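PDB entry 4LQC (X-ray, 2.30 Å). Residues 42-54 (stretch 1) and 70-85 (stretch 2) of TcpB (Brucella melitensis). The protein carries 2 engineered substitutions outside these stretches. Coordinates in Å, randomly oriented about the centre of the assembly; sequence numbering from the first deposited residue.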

# COMPACT_ATOMS: atom_id res chain seq x y z
N THR B 42 -17.71 11.08 -5.09
CA THR B 42 -16.94 10.30 -6.04
C THR B 42 -16.23 11.26 -6.99
O THR B 42 -16.84 12.18 -7.54
N LEU B 43 -14.93 11.05 -7.17
CA LEU B 43 -14.15 11.93 -8.01
C LEU B 43 -13.96 11.28 -9.36
O LEU B 43 -13.57 10.10 -9.45
N LYS B 44 -14.25 12.03 -10.42
CA LYS B 44 -14.12 11.53 -11.77
C LYS B 44 -13.17 12.44 -12.52
O LYS B 44 -12.96 13.58 -12.11
N VAL B 45 -12.59 11.93 -13.60
CA VAL B 45 -11.80 12.77 -14.50
C VAL B 45 -12.61 14.01 -14.90
O VAL B 45 -13.75 13.89 -15.34
N GLY B 46 -12.02 15.19 -14.73
CA GLY B 46 -12.70 16.43 -15.06
C GLY B 46 -13.18 17.24 -13.86
O GLY B 46 -13.36 18.45 -13.97
N ASP B 47 -13.40 16.59 -12.72
CA ASP B 47 -13.88 17.30 -11.53
C ASP B 47 -12.84 18.29 -11.01
O ASP B 47 -11.68 18.30 -11.45
N SER B 48 -13.25 19.11 -10.05
CA SER B 48 -12.31 19.95 -9.34
C SER B 48 -12.11 19.42 -7.92
O SER B 48 -13.04 19.43 -7.11
N LEU B 49 -10.91 18.93 -7.64
CA LEU B 49 -10.58 18.40 -6.32
C LEU B 49 -10.77 19.46 -5.24
O LEU B 49 -11.37 19.20 -4.20
N ARG B 50 -10.26 20.66 -5.52
CA ARG B 50 -10.29 21.76 -4.57
C ARG B 50 -11.71 22.12 -4.22
O ARG B 50 -12.04 22.31 -3.04
N ARG B 51 -12.55 22.22 -5.25
CA ARG B 51 -13.94 22.59 -5.07
C ARG B 51 -14.72 21.48 -4.39
O ARG B 51 -15.59 21.74 -3.55
N LYS B 52 -14.42 20.24 -4.74
CA LYS B 52 -15.06 19.10 -4.09
C LYS B 52 -14.69 19.03 -2.61
O LYS B 52 -15.54 18.76 -1.76
N ILE B 53 -13.41 19.26 -2.30
CA ILE B 53 -12.96 19.35 -0.91
C ILE B 53 -13.65 20.50 -0.16
O ILE B 53 -14.15 20.32 0.96
N ASP B 54 -13.66 21.69 -0.76
CA ASP B 54 -14.36 22.84 -0.20
C ASP B 54 -15.80 22.51 0.13
O ASP B 54 -16.27 22.75 1.25
N HIS B 70 -5.92 4.70 -8.21
CA HIS B 70 -7.02 5.26 -9.02
C HIS B 70 -7.28 6.71 -8.69
O HIS B 70 -7.81 7.46 -9.51
N PHE B 71 -6.91 7.12 -7.48
CA PHE B 71 -7.02 8.51 -7.13
C PHE B 71 -6.02 9.32 -7.96
O PHE B 71 -6.40 10.21 -8.72
N PHE B 72 -4.74 8.99 -7.83
CA PHE B 72 -3.71 9.77 -8.52
C PHE B 72 -3.82 9.66 -10.04
O PHE B 72 -3.44 10.59 -10.75
N SER B 73 -4.37 8.55 -10.53
CA SER B 73 -4.48 8.34 -11.98
C SER B 73 -5.38 9.39 -12.64
O SER B 73 -5.30 9.60 -13.85
N LYS B 74 -6.22 10.05 -11.84
CA LYS B 74 -7.10 11.09 -12.36
C LYS B 74 -6.29 12.31 -12.79
O LYS B 74 -6.82 13.23 -13.39
N GLN B 75 -4.99 12.31 -12.48
CA GLN B 75 -4.10 13.40 -12.87
C GLN B 75 -4.57 14.75 -12.34
O GLN B 75 -4.86 15.66 -13.13
N TRP B 76 -4.63 14.89 -11.02
CA TRP B 76 -5.06 16.14 -10.39
C TRP B 76 -3.97 17.19 -10.51
O TRP B 76 -2.81 16.85 -10.68
N PRO B 77 -4.34 18.48 -10.43
CA PRO B 77 -3.27 19.49 -10.50
C PRO B 77 -2.35 19.33 -9.30
O PRO B 77 -2.81 18.88 -8.25
N ALA B 78 -1.07 19.68 -9.45
CA ALA B 78 -0.08 19.42 -8.42
C ALA B 78 -0.37 20.21 -7.16
O ALA B 78 -0.18 19.70 -6.05
N ARG B 79 -0.82 21.46 -7.34
CA ARG B 79 -1.03 22.38 -6.22
C ARG B 79 -2.25 22.03 -5.40
O ARG B 79 -2.34 22.39 -4.22
N GLU B 80 -3.21 21.37 -6.04
CA GLU B 80 -4.40 20.91 -5.36
C GLU B 80 -4.10 19.66 -4.54
O GLU B 80 -4.74 19.42 -3.52
N LEU B 81 -3.10 18.88 -4.96
CA LEU B 81 -2.62 17.75 -4.15
C LEU B 81 -1.85 18.27 -2.95
O LEU B 81 -2.10 17.89 -1.80
N ASP B 82 -0.90 19.16 -3.23
CA ASP B 82 -0.14 19.82 -2.19
C ASP B 82 -1.05 20.56 -1.22
O ASP B 82 -0.72 20.68 -0.04
N GLY B 83 -2.19 21.05 -1.73
CA GLY B 83 -3.16 21.79 -0.94
C GLY B 83 -3.87 20.96 0.12
O GLY B 83 -4.28 21.48 1.16
N LEU B 84 -4.01 19.66 -0.14
CA LEU B 84 -4.62 18.74 0.81
C LEU B 84 -3.85 18.73 2.14
O LEU B 84 -4.40 18.36 3.18
N THR B 85 -2.59 19.17 2.09
CA THR B 85 -1.72 19.15 3.28
C THR B 85 -1.78 20.45 4.09
O THR B 85 -1.18 20.55 5.16

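The contact is built on one large knob from stretch 1, Leu49, and one broad plate from stretch 2, Trp76, with 607 Å² buried in all. Leu49 opens its helix with CB directed toward stretch 2, and its chi1 t, chi2 p rotamer spreads the two methyl groups into a hollow lined by Phe71, Trp76, Leu81 and Leu84. Both methyls lie by Phe71 CZ, Leu49 CD1 at 4.0 Å and Leu49 CD2 at 4.1 Å; Leu49 CD2 also sits over one face of the indole and comes within 4.1 Å of Leu81 CD2 and 4.2 Å of Leu84 CD1. Leu81 has its CB turned away, yet with chi1 m and chi2 t its end returns to the floor of the hollow.

Trp76 also points toward its partner (chi1 m, chi2 106°), laying the indole along the curve of stretch 1. Its rim is followed closely: CZ2 is 3.6 Å from Leu43 CB, and CZ3 is 3.5 Å from Asp47 O. The type II turn from Lys44 to Asp47 helps shape this border, held by Lys44 N to Asp47 OD2 at 2.7 Å; Gly46 takes its positive phi, where a CB would jam against the preceding carbonyl. On the indole's polar side, Trp76 NE1 makes a weak bond to Phe71 O (2.9 Å).

Leu43, m and t, is the second knob. Its CD1 meets the edge of Phe71 at CE1, 3.6 Å away, so Leu43 and Leu49 both abut this ring, whose chi1 t brings its end nearer the contact. Beyond the indole, Lys74 lays its aliphatic chain against the turn, CD 3.9 Å from Val45 CG2, while NZ is satisfied elsewhere in the structure. Farther along, Ile53 CG1 packs 3.9 Å from Leu84 CD2, extending the apolar seam where the two helices run at 30° to each other.

The polar rule is placed at the helix start. Glu80, m and t, reaches across so that OE2 accepts from Arg50 N at 2.9 Å, a free amide of the first turn, and lies against Leu49 CB at 3.4 Å. Leu49 N is reached through water 1, which accepts from that amide (2.8 Å) and donates to Glu80 OE2 (2.8 Å). Water 2 donates to Glu80 OE1 at 2.5 Å and bonds Ser48 OG at 2.9 Å; the same OG caps the helix through a weak bond from Arg51 N (3.4 Å). The Arg50 guanidinium adds only proximity, with NE 4.1 Å from Glu80 OE1.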

# COMPACT_ATOMS: atom_id res chain seq x y z
CB THR B 42 -17.82 9.36 -6.86
OG1 THR B 42 -18.47 8.43 -5.98
CG2 THR B 42 -16.99 8.59 -7.85
CB LEU B 43 -12.80 12.21 -7.36
CG LEU B 43 -12.96 12.93 -6.03
CD1 LEU B 43 -11.76 12.65 -5.12
CD2 LEU B 43 -13.15 14.42 -6.26
CB LYS B 44 -15.48 11.52 -12.47
CG LYS B 44 -16.50 10.59 -11.83
CD LYS B 44 -17.86 10.79 -12.46
CE LYS B 44 -18.80 9.65 -12.11
NZ LYS B 44 -19.18 9.63 -10.67
CB VAL B 45 -11.39 12.01 -15.76
CG1 VAL B 45 -10.90 12.97 -16.83
CG2 VAL B 45 -10.32 10.98 -15.42
CB ASP B 47 -14.24 16.32 -10.41
CG ASP B 47 -15.47 15.52 -10.72
OD1 ASP B 47 -16.34 16.05 -11.44
OD2 ASP B 47 -15.59 14.37 -10.23
CB SER B 48 -12.78 21.40 -9.32
OG SER B 48 -11.89 22.21 -8.57
CB LEU B 49 -9.12 17.90 -6.31
CG LEU B 49 -8.61 17.31 -4.99
CD1 LEU B 49 -9.46 16.10 -4.53
CD2 LEU B 49 -7.16 16.91 -5.14
CB ARG B 50 -9.58 22.98 -5.18
CG ARG B 50 -9.57 24.24 -4.32
CD ARG B 50 -8.81 25.37 -5.04
NE ARG B 50 -9.28 25.53 -6.42
CZ ARG B 50 -10.33 26.27 -6.78
NH1 ARG B 50 -11.04 26.93 -5.87
NH2 ARG B 50 -10.68 26.34 -8.07
CB ARG B 51 -14.57 22.95 -6.42
CG ARG B 51 -14.12 24.30 -6.93
CD ARG B 51 -14.82 24.69 -8.22
NE ARG B 51 -16.27 24.72 -8.05
CZ ARG B 51 -16.95 25.76 -7.57
NH1 ARG B 51 -16.31 26.86 -7.21
NH2 ARG B 51 -18.27 25.69 -7.45
CB LYS B 52 -14.67 17.80 -4.81
CG LYS B 52 -15.51 17.48 -6.03
CD LYS B 52 -16.75 16.66 -5.64
CE LYS B 52 -17.46 16.11 -6.86
NZ LYS B 52 -18.20 14.84 -6.56
CB ILE B 53 -11.45 19.53 -0.84
CG1 ILE B 53 -10.73 18.25 -1.26
CG2 ILE B 53 -11.03 19.94 0.57
CD1 ILE B 53 -11.10 17.04 -0.44
CB ASP B 54 -14.37 24.00 -1.20
CG ASP B 54 -13.07 24.78 -1.21
OD1 ASP B 54 -12.29 24.63 -0.24
OD2 ASP B 54 -12.84 25.53 -2.18
CB HIS B 70 -8.27 4.42 -8.82
CG HIS B 70 -8.03 2.96 -8.95
ND1 HIS B 70 -7.83 2.35 -10.18
CD2 HIS B 70 -7.90 1.99 -8.02
CE1 HIS B 70 -7.61 1.07 -9.99
NE2 HIS B 70 -7.64 0.82 -8.69
CB PHE B 71 -6.79 8.74 -5.64
CG PHE B 71 -6.89 10.18 -5.23
CD1 PHE B 71 -8.13 10.76 -5.03
CD2 PHE B 71 -5.75 10.96 -5.06
CE1 PHE B 71 -8.24 12.10 -4.67
CE2 PHE B 71 -5.86 12.28 -4.69
CZ PHE B 71 -7.12 12.86 -4.49
CB PHE B 72 -2.32 9.35 -8.08
CG PHE B 72 -2.02 9.65 -6.65
CD1 PHE B 72 -1.96 10.96 -6.20
CD2 PHE B 72 -1.74 8.63 -5.75
CE1 PHE B 72 -1.66 11.25 -4.88
CE2 PHE B 72 -1.44 8.91 -4.43
CZ PHE B 72 -1.40 10.22 -3.99
CB SER B 73 -5.01 6.95 -12.31
OG SER B 73 -6.41 6.88 -12.11
CB LYS B 74 -8.15 11.52 -11.33
CG LYS B 74 -8.96 10.39 -10.72
CD LYS B 74 -9.82 9.67 -11.75
CE LYS B 74 -10.20 8.27 -11.27
NZ LYS B 74 -11.01 7.53 -12.27
CB GLN B 75 -3.93 13.44 -14.39
CG GLN B 75 -3.14 12.26 -14.99
CD GLN B 75 -2.89 12.42 -16.49
OE1 GLN B 75 -3.72 12.99 -17.22
NE2 GLN B 75 -1.75 11.92 -16.96
CB TRP B 76 -5.38 15.90 -8.91
CG TRP B 76 -6.44 14.85 -8.71
CD1 TRP B 76 -6.26 13.57 -8.26
CD2 TRP B 76 -7.84 14.99 -8.98
NE1 TRP B 76 -7.46 12.91 -8.22
CE2 TRP B 76 -8.45 13.76 -8.66
CE3 TRP B 76 -8.63 16.04 -9.46
CZ2 TRP B 76 -9.82 13.55 -8.82
CZ3 TRP B 76 -9.99 15.83 -9.61
CH2 TRP B 76 -10.58 14.59 -9.28
CB PRO B 77 -4.04 20.83 -10.44
CG PRO B 77 -5.42 20.49 -10.94
CD PRO B 77 -5.68 19.09 -10.41
CB ALA B 78 1.34 19.73 -8.93
CB ARG B 79 -1.17 23.83 -6.72
CG ARG B 79 -2.19 24.06 -7.83
CD ARG B 79 -2.22 25.54 -8.24
NE ARG B 79 -3.25 25.83 -9.24
CZ ARG B 79 -3.30 26.93 -9.99
NH1 ARG B 79 -2.37 27.87 -9.88
NH2 ARG B 79 -4.29 27.08 -10.86
CB GLU B 80 -5.53 20.68 -6.37
CG GLU B 80 -6.04 22.00 -7.01
CD GLU B 80 -7.35 21.85 -7.77
OE1 GLU B 80 -7.58 22.64 -8.70
OE2 GLU B 80 -8.16 20.93 -7.46
CB LEU B 81 -1.71 16.82 -4.95
CG LEU B 81 -2.34 15.93 -6.02
CD1 LEU B 81 -1.28 15.02 -6.60
CD2 LEU B 81 -3.50 15.11 -5.45
CB ASP B 82 0.87 20.80 -2.80
CG ASP B 82 1.90 20.10 -3.65
OD1 ASP B 82 2.01 18.85 -3.58
OD2 ASP B 82 2.64 20.81 -4.38
CB LEU B 84 -4.63 17.33 0.22
CG LEU B 84 -5.49 17.15 -1.04
CD1 LEU B 84 -5.50 15.70 -1.48
CD2 LEU B 84 -6.91 17.63 -0.80
CB THR B 85 -0.24 18.88 2.91
OG1 THR B 85 0.26 19.96 2.11
CG2 THR B 85 -0.08 17.59 2.14
O HOH W 1 -8.93 19.41 -9.62
O HOH W 2 -9.63 23.39 -9.94